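Local coordinates for Serine/threonine-protein kinase Tel1 (Chaetomium thermophilum, PDB 6SKY) that phosphorylates serine and threonine residues of proteins with ATP, probably acting as a DNA-damage sensor that switches on checkpoint signalling, at residues A[2664-2670]-A[2766-2771]; A[2742-2746]-A[2803-2808]. All coordinates share one frame; numbering follows the deposited sequence.

Contact 1: residues A[2664-2670]-A[2766-2771]. With AGS (phosphothiophosphoric acid-adenylate ester), chain C.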
ATOM      1  N   VAL A2664      12.289  23.840  36.112  1.00 29.53           N
ATOM      2  CA  VAL A2664      11.094  23.967  35.288  1.00 29.53           C
ATOM      3  C   VAL A2664       9.956  24.522  36.132  1.00 29.53           C
ATOM      4  O   VAL A2664       9.729  24.090  37.268  1.00 29.53           O
ATOM      5  CB  VAL A2664      10.740  22.618  34.644  1.00 29.53           C
ATOM      6  CG1 VAL A2664       9.536  22.764  33.767  1.00 29.53           C
ATOM      7  CG2 VAL A2664      11.895  22.133  33.821  1.00 29.53           C
ATOM      8  N   SER A2665       9.226  25.481  35.566  1.00 32.23           N
ATOM      9  CA  SER A2665       8.529  26.503  36.337  1.00 32.23           C
ATOM     10  C   SER A2665       7.537  25.975  37.362  1.00 32.23           C
ATOM     11  O   SER A2665       7.777  26.101  38.565  1.00 32.23           O
ATOM     12  CB  SER A2665       7.798  27.454  35.391  1.00 32.23           C
ATOM     13  OG  SER A2665       8.657  27.907  34.362  1.00 32.23           O
ATOM     14  N   ASN A2666       6.436  25.381  36.921  1.00 27.93           N
ATOM     15  CA  ASN A2666       5.337  25.056  37.824  1.00 27.93           C
ATOM     16  C   ASN A2666       4.963  23.595  37.696  1.00 27.93           C
ATOM     17  O   ASN A2666       3.822  23.230  37.433  1.00 27.93           O
ATOM     18  CB  ASN A2666       4.134  25.970  37.619  1.00 27.93           C
ATOM     19  CG  ASN A2666       3.873  26.271  36.184  1.00 27.93           C
ATOM     20  OD1 ASN A2666       3.821  25.374  35.357  1.00 27.93           O
ATOM     21  ND2 ASN A2666       3.703  27.545  35.870  1.00 27.93           N
ATOM     22  N   THR A2667       5.962  22.743  37.838  1.00 24.69           N
ATOM     23  CA  THR A2667       5.807  21.305  37.821  1.00 24.69           C
ATOM     24  C   THR A2667       5.868  20.756  39.239  1.00 24.69           C
ATOM     25  O   THR A2667       6.046  21.483  40.212  1.00 24.69           O
ATOM     26  CB  THR A2667       6.894  20.670  36.961  1.00 24.69           C
ATOM     27  OG1 THR A2667       8.168  21.030  37.493  1.00 24.69           O
ATOM     28  CG2 THR A2667       6.807  21.159  35.545  1.00 24.69           C
ATOM     29  N   ILE A2668       5.700  19.447  39.345  1.00 22.58           N
ATOM     30  CA  ILE A2668       5.893  18.720  40.594  1.00 22.58           C
ATOM     31  C   ILE A2668       6.439  17.347  40.227  1.00 22.58           C
ATOM     32  O   ILE A2668       5.974  16.753  39.253  1.00 22.58           O
ATOM     33  CB  ILE A2668       4.588  18.631  41.402  1.00 22.58           C
ATOM     34  CG1 ILE A2668       4.810  17.872  42.701  1.00 22.58           C
ATOM     35  CG2 ILE A2668       3.488  17.975  40.611  1.00 22.58           C
ATOM     36  CD1 ILE A2668       3.575  17.715  43.513  1.00 22.58           C
ATOM     37  N   PRO A2669       7.432  16.814  40.926  1.00 22.74           N
ATOM     38  CA  PRO A2669       7.927  15.486  40.572  1.00 22.74           C
ATOM     39  C   PRO A2669       6.845  14.439  40.732  1.00 22.74           C
ATOM     40  O   PRO A2669       5.977  14.541  41.593  1.00 22.74           O
ATOM     41  CB  PRO A2669       9.073  15.270  41.552  1.00 22.74           C
ATOM     42  CG  PRO A2669       9.514  16.618  41.870  1.00 22.74           C
ATOM     43  CD  PRO A2669       8.301  17.461  41.911  1.00 22.74           C
ATOM     44  N   LEU A2670       6.890  13.432  39.870  1.00 23.44           N
ATOM     45  CA  LEU A2670       5.853  12.413  39.870  1.00 23.44           C
ATOM     46  C   LEU A2670       5.822  11.657  41.185  1.00 23.44           C
ATOM     47  O   LEU A2670       4.751  11.308  41.686  1.00 23.44           O
ATOM     48  CB  LEU A2670       6.076  11.462  38.701  1.00 23.44           C
ATOM     49  CG  LEU A2670       5.206  10.227  38.569  1.00 23.44           C
ATOM     50  CD1 LEU A2670       3.860  10.588  38.021  1.00 23.44           C
ATOM     51  CD2 LEU A2670       5.894   9.229  37.683  1.00 23.44           C
ATOM     52  N   ILE A2766      10.804  12.522  36.235  1.00 17.47           N
ATOM     53  CA  ILE A2766       9.586  12.812  35.497  1.00 17.47           C
ATOM     54  C   ILE A2766       8.811  13.844  36.294  1.00 17.47           C
ATOM     55  O   ILE A2766       8.502  13.620  37.466  1.00 17.47           O
ATOM     56  CB  ILE A2766       8.752  11.544  35.272  1.00 17.47           C
ATOM     57  CG1 ILE A2766       9.600  10.466  34.612  1.00 17.47           C
ATOM     58  CG2 ILE A2766       7.534  11.838  34.444  1.00 17.47           C
ATOM     59  CD1 ILE A2766       8.956   9.133  34.563  1.00 17.47           C
ATOM     60  N   LEU A2767       8.505  14.970  35.665  1.00 26.66           N
ATOM     61  CA  LEU A2767       7.809  16.077  36.293  1.00 26.66           C
ATOM     62  C   LEU A2767       6.439  16.236  35.664  1.00 26.66           C
ATOM     63  O   LEU A2767       6.286  16.069  34.458  1.00 26.66           O
ATOM     64  CB  LEU A2767       8.597  17.375  36.133  1.00 26.66           C
ATOM     65  CG  LEU A2767      10.089  17.356  36.432  1.00 26.66           C
ATOM     66  CD1 LEU A2767      10.694  18.653  36.022  1.00 26.66           C
ATOM     67  CD2 LEU A2767      10.328  17.116  37.882  1.00 26.66           C
ATOM     68  N   LEU A2768       5.451  16.565  36.479  1.00 21.27           N
ATOM     69  CA  LEU A2768       4.092  16.807  36.030  1.00 21.27           C
ATOM     70  C   LEU A2768       3.839  18.301  36.036  1.00 21.27           C
ATOM     71  O   LEU A2768       3.925  18.936  37.084  1.00 21.27           O
ATOM     72  CB  LEU A2768       3.091  16.111  36.940  1.00 21.27           C
ATOM     73  CG  LEU A2768       3.257  14.617  37.113  1.00 21.27           C
ATOM     74  CD1 LEU A2768       2.453  14.158  38.291  1.00 21.27           C
ATOM     75  CD2 LEU A2768       2.796  13.946  35.862  1.00 21.27           C
ATOM     76  N   ASP A2769       3.536  18.854  34.872  1.00 25.17           N
ATOM     77  CA  ASP A2769       3.212  20.267  34.742  1.00 25.17           C
ATOM     78  C   ASP A2769       1.746  20.459  35.097  1.00 25.17           C
ATOM     79  O   ASP A2769       0.865  20.050  34.343  1.00 25.17           O
ATOM     80  CB  ASP A2769       3.506  20.729  33.322  1.00 25.17           C
ATOM     81  CG  ASP A2769       3.326  22.209  33.137  1.00 25.17           C
ATOM     82  OD1 ASP A2769       3.206  22.935  34.132  1.00 25.17           O
ATOM     83  OD2 ASP A2769       3.304  22.660  31.982  1.00 25.17           O
ATOM     84  N   HIS A2770       1.468  21.075  36.241  1.00 28.03           N
ATOM     85  CA  HIS A2770       0.092  21.232  36.678  1.00 28.03           C
ATOM     86  C   HIS A2770      -0.536  22.528  36.202  1.00 28.03           C
ATOM     87  O   HIS A2770      -1.474  23.017  36.829  1.00 28.03           O
ATOM     88  CB  HIS A2770      -0.015  21.107  38.197  1.00 28.03           C
ATOM     89  CG  HIS A2770       0.773  22.119  38.962  1.00 28.03           C
ATOM     90  ND1 HIS A2770       1.628  21.769  39.981  1.00 28.03           N
ATOM     91  CD2 HIS A2770       0.811  23.469  38.888  1.00 28.03           C
ATOM     92  CE1 HIS A2770       2.173  22.859  40.489  1.00 28.03           C
ATOM     93  NE2 HIS A2770       1.695  23.904  39.842  1.00 28.03           N
ATOM     94  N   LYS A2771      -0.042  23.094  35.107  1.00 29.25           N
ATOM     95  CA  LYS A2771      -0.744  24.141  34.387  1.00 29.25           C
ATOM     96  C   LYS A2771      -1.202  23.707  33.011  1.00 29.25           C
ATOM     97  O   LYS A2771      -2.220  24.198  32.533  1.00 29.25           O
ATOM     98  CB  LYS A2771       0.139  25.378  34.232  1.00 29.25           C
ATOM     99  CG  LYS A2771       0.463  26.071  35.523  1.00 29.25           C
ATOM    100  CD  LYS A2771      -0.783  26.564  36.207  1.00 29.25           C
ATOM    101  CE  LYS A2771      -0.456  27.135  37.567  1.00 29.25           C
ATOM    102  NZ  LYS A2771      -1.683  27.433  38.351  1.00 29.25           N
TER
HETATM  103  PG  AGS C3001      18.677  11.014  43.307  1.00 40.14           P
HETATM  104  S1G AGS C3001      17.274   9.709  42.946  1.00 40.14           S
HETATM  105  O2G AGS C3001      19.450  11.347  42.004  1.00 40.14           O
HETATM  106  O3G AGS C3001      19.667  10.439  44.356  1.00 40.14           O
HETATM  107  PB  AGS C3001      17.328  13.311  42.906  1.00 40.14           P
HETATM  108  O1B AGS C3001      16.777  12.582  41.749  1.00 40.14           O
HETATM  109  O2B AGS C3001      16.298  14.016  43.785  1.00 40.14           O
HETATM  110  O3B AGS C3001      18.080  12.329  43.870  1.00 40.14           O
HETATM  111  PA  AGS C3001      18.111  15.931  42.739  1.00 40.14           P
HETATM  112  O1A AGS C3001      18.866  16.300  43.941  1.00 40.14           O
HETATM  113  O2A AGS C3001      18.478  16.722  41.485  1.00 40.14           O
HETATM  114  O3A AGS C3001      18.322  14.412  42.380  1.00 40.14           O
HETATM  115  O5' AGS C3001      16.592  16.099  43.083  1.00 40.14           O
HETATM  116  C5' AGS C3001      16.097  17.412  43.380  1.00 40.14           C
HETATM  117  C4' AGS C3001      14.594  17.405  43.349  1.00 40.14           C
HETATM  118  O4' AGS C3001      14.134  18.400  42.416  1.00 40.14           O
HETATM  119  C3' AGS C3001      13.950  16.099  42.904  1.00 40.14           C
HETATM  120  O3' AGS C3001      12.688  15.912  43.531  1.00 40.14           O
HETATM  121  C2' AGS C3001      13.816  16.283  41.395  1.00 40.14           C
HETATM  122  O2' AGS C3001      12.690  15.580  40.893  1.00 40.14           O
HETATM  123  C1' AGS C3001      13.592  17.789  41.262  1.00 40.14           C
HETATM  124  N9  AGS C3001      14.240  18.367  40.096  1.00 40.14           N
HETATM  125  C8  AGS C3001      15.459  18.029  39.579  1.00 40.14           C
HETATM  126  N7  AGS C3001      15.800  18.719  38.520  1.00 40.14           N
HETATM  127  C5  AGS C3001      14.731  19.576  38.331  1.00 40.14           C
HETATM  128  C6  AGS C3001      14.471  20.566  37.369  1.00 40.14           C
HETATM  129  N6  AGS C3001      15.309  20.876  36.379  1.00 40.14           N
HETATM  130  N1  AGS C3001      13.308  21.239  37.462  1.00 40.14           N
HETATM  131  C2  AGS C3001      12.466  20.934  38.451  1.00 40.14           C
HETATM  132  N3  AGS C3001      12.601  20.021  39.413  1.00 40.14           N
HETATM  133  C4  AGS C3001      13.762  19.371  39.294  1.00 40.14           C
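The floor of the ATP cleft in this PI3/PI4-kinase-type catalytic domain is built here, where strand 2667-2669, just past the hinge between the lobes, pairs antiparallel with strand 2766-2769, which follows the catalytic loop. Ile-2668 and Leu-2768 form the hydrogen-bonded pair: Leu-2768 N reaches Ile-2668 O at 2.8 Å in an almost straight bond (178°), while the return bond from Ile-2668 N to Leu-2768 O is more bent (139°). Leu-2670 N, at the start of the next helix, binds Ile-2766 O at 2.9 Å. The nucleotide lies on the face carrying Thr-2667, Pro-2669 and Leu-2767. There Val-2664 N donates to adenine N1 of the ATP analogue at 3.1 Å, Leu-2767 CD1 meets its C2 at 3.8 Å, and Pro-2669 CG touches ribose O2'; Glu-2662 O is a further hydrogen-bond partner. On the other face Leu-2670 CD1 packs on Leu-2768 CD1 at 3.8 Å. At the far end the His-2770 ring, with CG held between its backbone N and carbonyl carbon (chi1 60°), lies with one face under Asn-2666 O, which sits over the ring centre, 3.2 Å above its plane; the ring of Tyr-2728 meets this imidazole with its plane nearly parallel. With an alanine here, Asn-2666 O is likely to lose the ring beneath it and Tyr-2728 the flat partner it meets. Asp-2769 OD2 is engaged by Arg-2647 in a salt bridge. Backbone bonds thus fix the ladder, while aliphatic groups meet the nucleotide and a hinge N-H reads adenine N1, as is usual in kinases.

Contact 2: residues A[2742-2746]-A[2803-2808]; sequences YTRTT and DIVDGM
Tyr-2742, on helix 2732-2755, reaches across to helix 2802-2806 and hydrogen-bonds through OH to Ile-2804 O at 2.9 Å. The hydroxyl arrives in the carbonyl plane on a lone pair, with a C=O...O angle of 114°, and the accepting oxygen lies at the ring edge. CG is turned anti to the backbone N (chi1 169°), which carries the ring out toward Ile-2804. Its CE1 runs past Gly-2807 C at 3.7 Å. Thr-2746 OG1 lies over one ring face, 3.9 Å above the plane, and donates to Tyr-2742 O at 2.7 Å. That oxygen also accepts Thr-2746 N, the two donors coming from opposite faces of its plane. The Met-2808 side chain, extended beyond CG, lies aslant across those of Thr-2743 and Thr-2746: CG meets Thr-2743 CG2 at 3.8 Å and CE meets Thr-2746 CG2 at 3.9 Å. With CG2 anti to the backbone N, both threonines turn their methyls to Met-2808, and Thr-2743 OG1 can bond back to Arg-2739 O. Phe-2725 meets the tyrosine ring edge to face, and Phe-2817 packs on Met-2808. The whole is a buried junction of helix 2732-2755 with helix 2802-2806 and the turn that follows it, in the C-lobe of the PI3/PI4-kinase catalytic domain, away from the nucleotide.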
ATOM      1  N   TYR A2742      -1.490  15.180  28.745  1.00 37.14           N
ATOM      2  CA  TYR A2742      -0.706  14.175  29.452  1.00 37.14           C
ATOM      3  C   TYR A2742      -0.500  12.930  28.601  1.00 37.14           C
ATOM      4  O   TYR A2742       0.629  12.452  28.448  1.00 37.14           O
ATOM      5  CB  TYR A2742      -1.401  13.833  30.762  1.00 37.14           C
ATOM      6  CG  TYR A2742      -0.864  12.635  31.486  1.00 37.14           C
ATOM      7  CD1 TYR A2742      -1.449  11.403  31.337  1.00 37.14           C
ATOM      8  CD2 TYR A2742       0.209  12.740  32.334  1.00 37.14           C
ATOM      9  CE1 TYR A2742      -0.978  10.323  31.980  1.00 37.14           C
ATOM     10  CE2 TYR A2742       0.682  11.659  32.984  1.00 37.14           C
ATOM     11  CZ  TYR A2742       0.081  10.452  32.805  1.00 37.14           C
ATOM     12  OH  TYR A2742       0.549   9.350  33.458  1.00 37.14           O
ATOM     13  N   THR A2743      -1.581  12.389  28.040  1.00 37.14           N
ATOM     14  CA  THR A2743      -1.462  11.156  27.268  1.00 37.14           C
ATOM     15  C   THR A2743      -0.589  11.344  26.034  1.00 37.14           C
ATOM     16  O   THR A2743       0.233  10.483  25.710  1.00 37.14           O
ATOM     17  CB  THR A2743      -2.841  10.653  26.868  1.00 37.14           C
ATOM     18  OG1 THR A2743      -3.707  10.683  28.000  1.00 37.14           O
ATOM     19  CG2 THR A2743      -2.759   9.253  26.391  1.00 37.14           C
ATOM     20  N   ARG A2744      -0.730  12.473  25.346  1.00 23.26           N
ATOM     21  CA  ARG A2744       0.046  12.696  24.134  1.00 23.26           C
ATOM     22  C   ARG A2744       1.525  12.887  24.423  1.00 23.26           C
ATOM     23  O   ARG A2744       2.372  12.342  23.710  1.00 23.26           O
ATOM     24  CB  ARG A2744      -0.488  13.905  23.391  1.00 23.26           C
ATOM     25  CG  ARG A2744      -1.705  13.645  22.585  1.00 23.26           C
ATOM     26  CD  ARG A2744      -2.203  14.931  22.039  1.00 23.26           C
ATOM     27  NE  ARG A2744      -3.373  14.753  21.202  1.00 23.26           N
ATOM     28  CZ  ARG A2744      -4.041  15.758  20.661  1.00 23.26           C
ATOM     29  NH1 ARG A2744      -5.092  15.526  19.904  1.00 23.26           N
ATOM     30  NH2 ARG A2744      -3.653  16.999  20.884  1.00 23.26           N
ATOM     31  N   THR A2745       1.870  13.687  25.430  1.00 19.52           N
ATOM     32  CA  THR A2745       3.283  13.869  25.732  1.00 19.52           C
ATOM     33  C   THR A2745       3.912  12.594  26.263  1.00 19.52           C
ATOM     34  O   THR A2745       5.078  12.315  25.962  1.00 19.52           O
ATOM     35  CB  THR A2745       3.472  15.014  26.712  1.00 19.52           C
ATOM     36  OG1 THR A2745       2.581  14.852  27.807  1.00 19.52           O
ATOM     37  CG2 THR A2745       3.164  16.304  26.047  1.00 19.52           C
ATOM     38  N   THR A2746       3.158  11.783  27.005  1.00 17.15           N
ATOM     39  CA  THR A2746       3.679  10.494  27.439  1.00 17.15           C
ATOM     40  C   THR A2746       3.935   9.572  26.259  1.00 17.15           C
ATOM     41  O   THR A2746       4.957   8.890  26.214  1.00 17.15           O
ATOM     42  CB  THR A2746       2.712   9.858  28.423  1.00 17.15           C
ATOM     43  OG1 THR A2746       2.456  10.783  29.475  1.00 17.15           O
ATOM     44  CG2 THR A2746       3.293   8.626  29.017  1.00 17.15           C
ATOM     45  N   ASP A2803       0.394   3.326  37.521  1.00 24.58           N
ATOM     46  CA  ASP A2803       0.054   4.716  37.773  1.00 24.58           C
ATOM     47  C   ASP A2803       0.171   5.575  36.526  1.00 24.58           C
ATOM     48  O   ASP A2803      -0.603   6.515  36.365  1.00 24.58           O
ATOM     49  CB  ASP A2803       0.934   5.285  38.876  1.00 24.58           C
ATOM     50  CG  ASP A2803       0.251   5.278  40.219  1.00 24.58           C
ATOM     51  OD1 ASP A2803       0.501   4.363  41.025  1.00 24.58           O
ATOM     52  OD2 ASP A2803      -0.557   6.185  40.469  1.00 24.58           O
ATOM     53  N   ILE A2804       1.117   5.291  35.640  1.00 20.50           N
ATOM     54  CA  ILE A2804       1.184   6.053  34.402  1.00 20.50           C
ATOM     55  C   ILE A2804      -0.053   5.790  33.559  1.00 20.50           C
ATOM     56  O   ILE A2804      -0.611   6.705  32.954  1.00 20.50           O
ATOM     57  CB  ILE A2804       2.484   5.736  33.638  1.00 20.50           C
ATOM     58  CG1 ILE A2804       3.601   6.697  34.031  1.00 20.50           C
ATOM     59  CG2 ILE A2804       2.283   5.873  32.161  1.00 20.50           C
ATOM     60  CD1 ILE A2804       4.016   6.608  35.437  1.00 20.50           C
ATOM     61  N   VAL A2805      -0.520   4.547  33.537  1.00 20.50           N
ATOM     62  CA  VAL A2805      -1.674   4.187  32.730  1.00 20.50           C
ATOM     63  C   VAL A2805      -2.969   4.640  33.381  1.00 20.50           C
ATOM     64  O   VAL A2805      -3.957   4.896  32.690  1.00 20.50           O
ATOM     65  CB  VAL A2805      -1.662   2.674  32.479  1.00 20.50           C
ATOM     66  CG1 VAL A2805      -2.849   2.258  31.689  1.00 20.50           C
ATOM     67  CG2 VAL A2805      -0.422   2.295  31.750  1.00 20.50           C
ATOM     68  N   ASP A2806      -2.998   4.756  34.708  1.00 24.03           N
ATOM     69  CA  ASP A2806      -4.205   5.214  35.379  1.00 24.03           C
ATOM     70  C   ASP A2806      -4.553   6.646  35.010  1.00 24.03           C
ATOM     71  O   ASP A2806      -5.731   7.003  34.962  1.00 24.03           O
ATOM     72  CB  ASP A2806      -4.038   5.086  36.885  1.00 24.03           C
ATOM     73  CG  ASP A2806      -5.342   5.212  37.623  1.00 24.03           C
ATOM     74  OD1 ASP A2806      -6.257   4.413  37.363  1.00 24.03           O
ATOM     75  OD2 ASP A2806      -5.455   6.101  38.479  1.00 24.03           O
ATOM     76  N   GLY A2807      -3.556   7.482  34.754  1.00 22.89           N
ATOM     77  CA  GLY A2807      -3.824   8.851  34.378  1.00 22.89           C
ATOM     78  C   GLY A2807      -4.350   9.025  32.976  1.00 22.89           C
ATOM     79  O   GLY A2807      -4.755  10.134  32.623  1.00 22.89           O
ATOM     80  N   MET A2808      -4.358   7.967  32.174  1.00 23.25           N
ATOM     81  CA  MET A2808      -4.785   8.038  30.789  1.00 23.25           C
ATOM     82  C   MET A2808      -6.278   7.857  30.606  1.00 23.25           C
ATOM     83  O   MET A2808      -6.778   8.081  29.504  1.00 23.25           O
ATOM     84  CB  MET A2808      -4.060   6.984  29.957  1.00 23.25           C
ATOM     85  CG  MET A2808      -2.641   7.328  29.659  1.00 23.25           C
ATOM     86  SD  MET A2808      -1.724   5.967  28.973  1.00 23.25           S
ATOM     87  CE  MET A2808      -0.093   6.656  29.116  1.00 23.25           C
TER

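Both contacts belong to the kinase catalytic domain, their centres 14 Å apart, and their segments alternate along the chain: helix 2732-2755 of contact 2 leads on to strand 2766-2769 of contact 1. They also touch, Leu-2670 CD2 packing on Ile-2804 CD1 at 3.9 Å and Leu-2768 CD2 on Tyr-2742 CE2 at 4.2 Å, which places contact 2 behind the sheet face that carries Leu-2768, and beside the start of helix 2670-2681. Contact 1 is partly buried, with a nucleotide against one face, and is joined by several backbone bonds. Contact 2 is wholly buried, smaller in shared surface, and depends on side chains, with one tyrosine hydroxyl bond amid apolar packing.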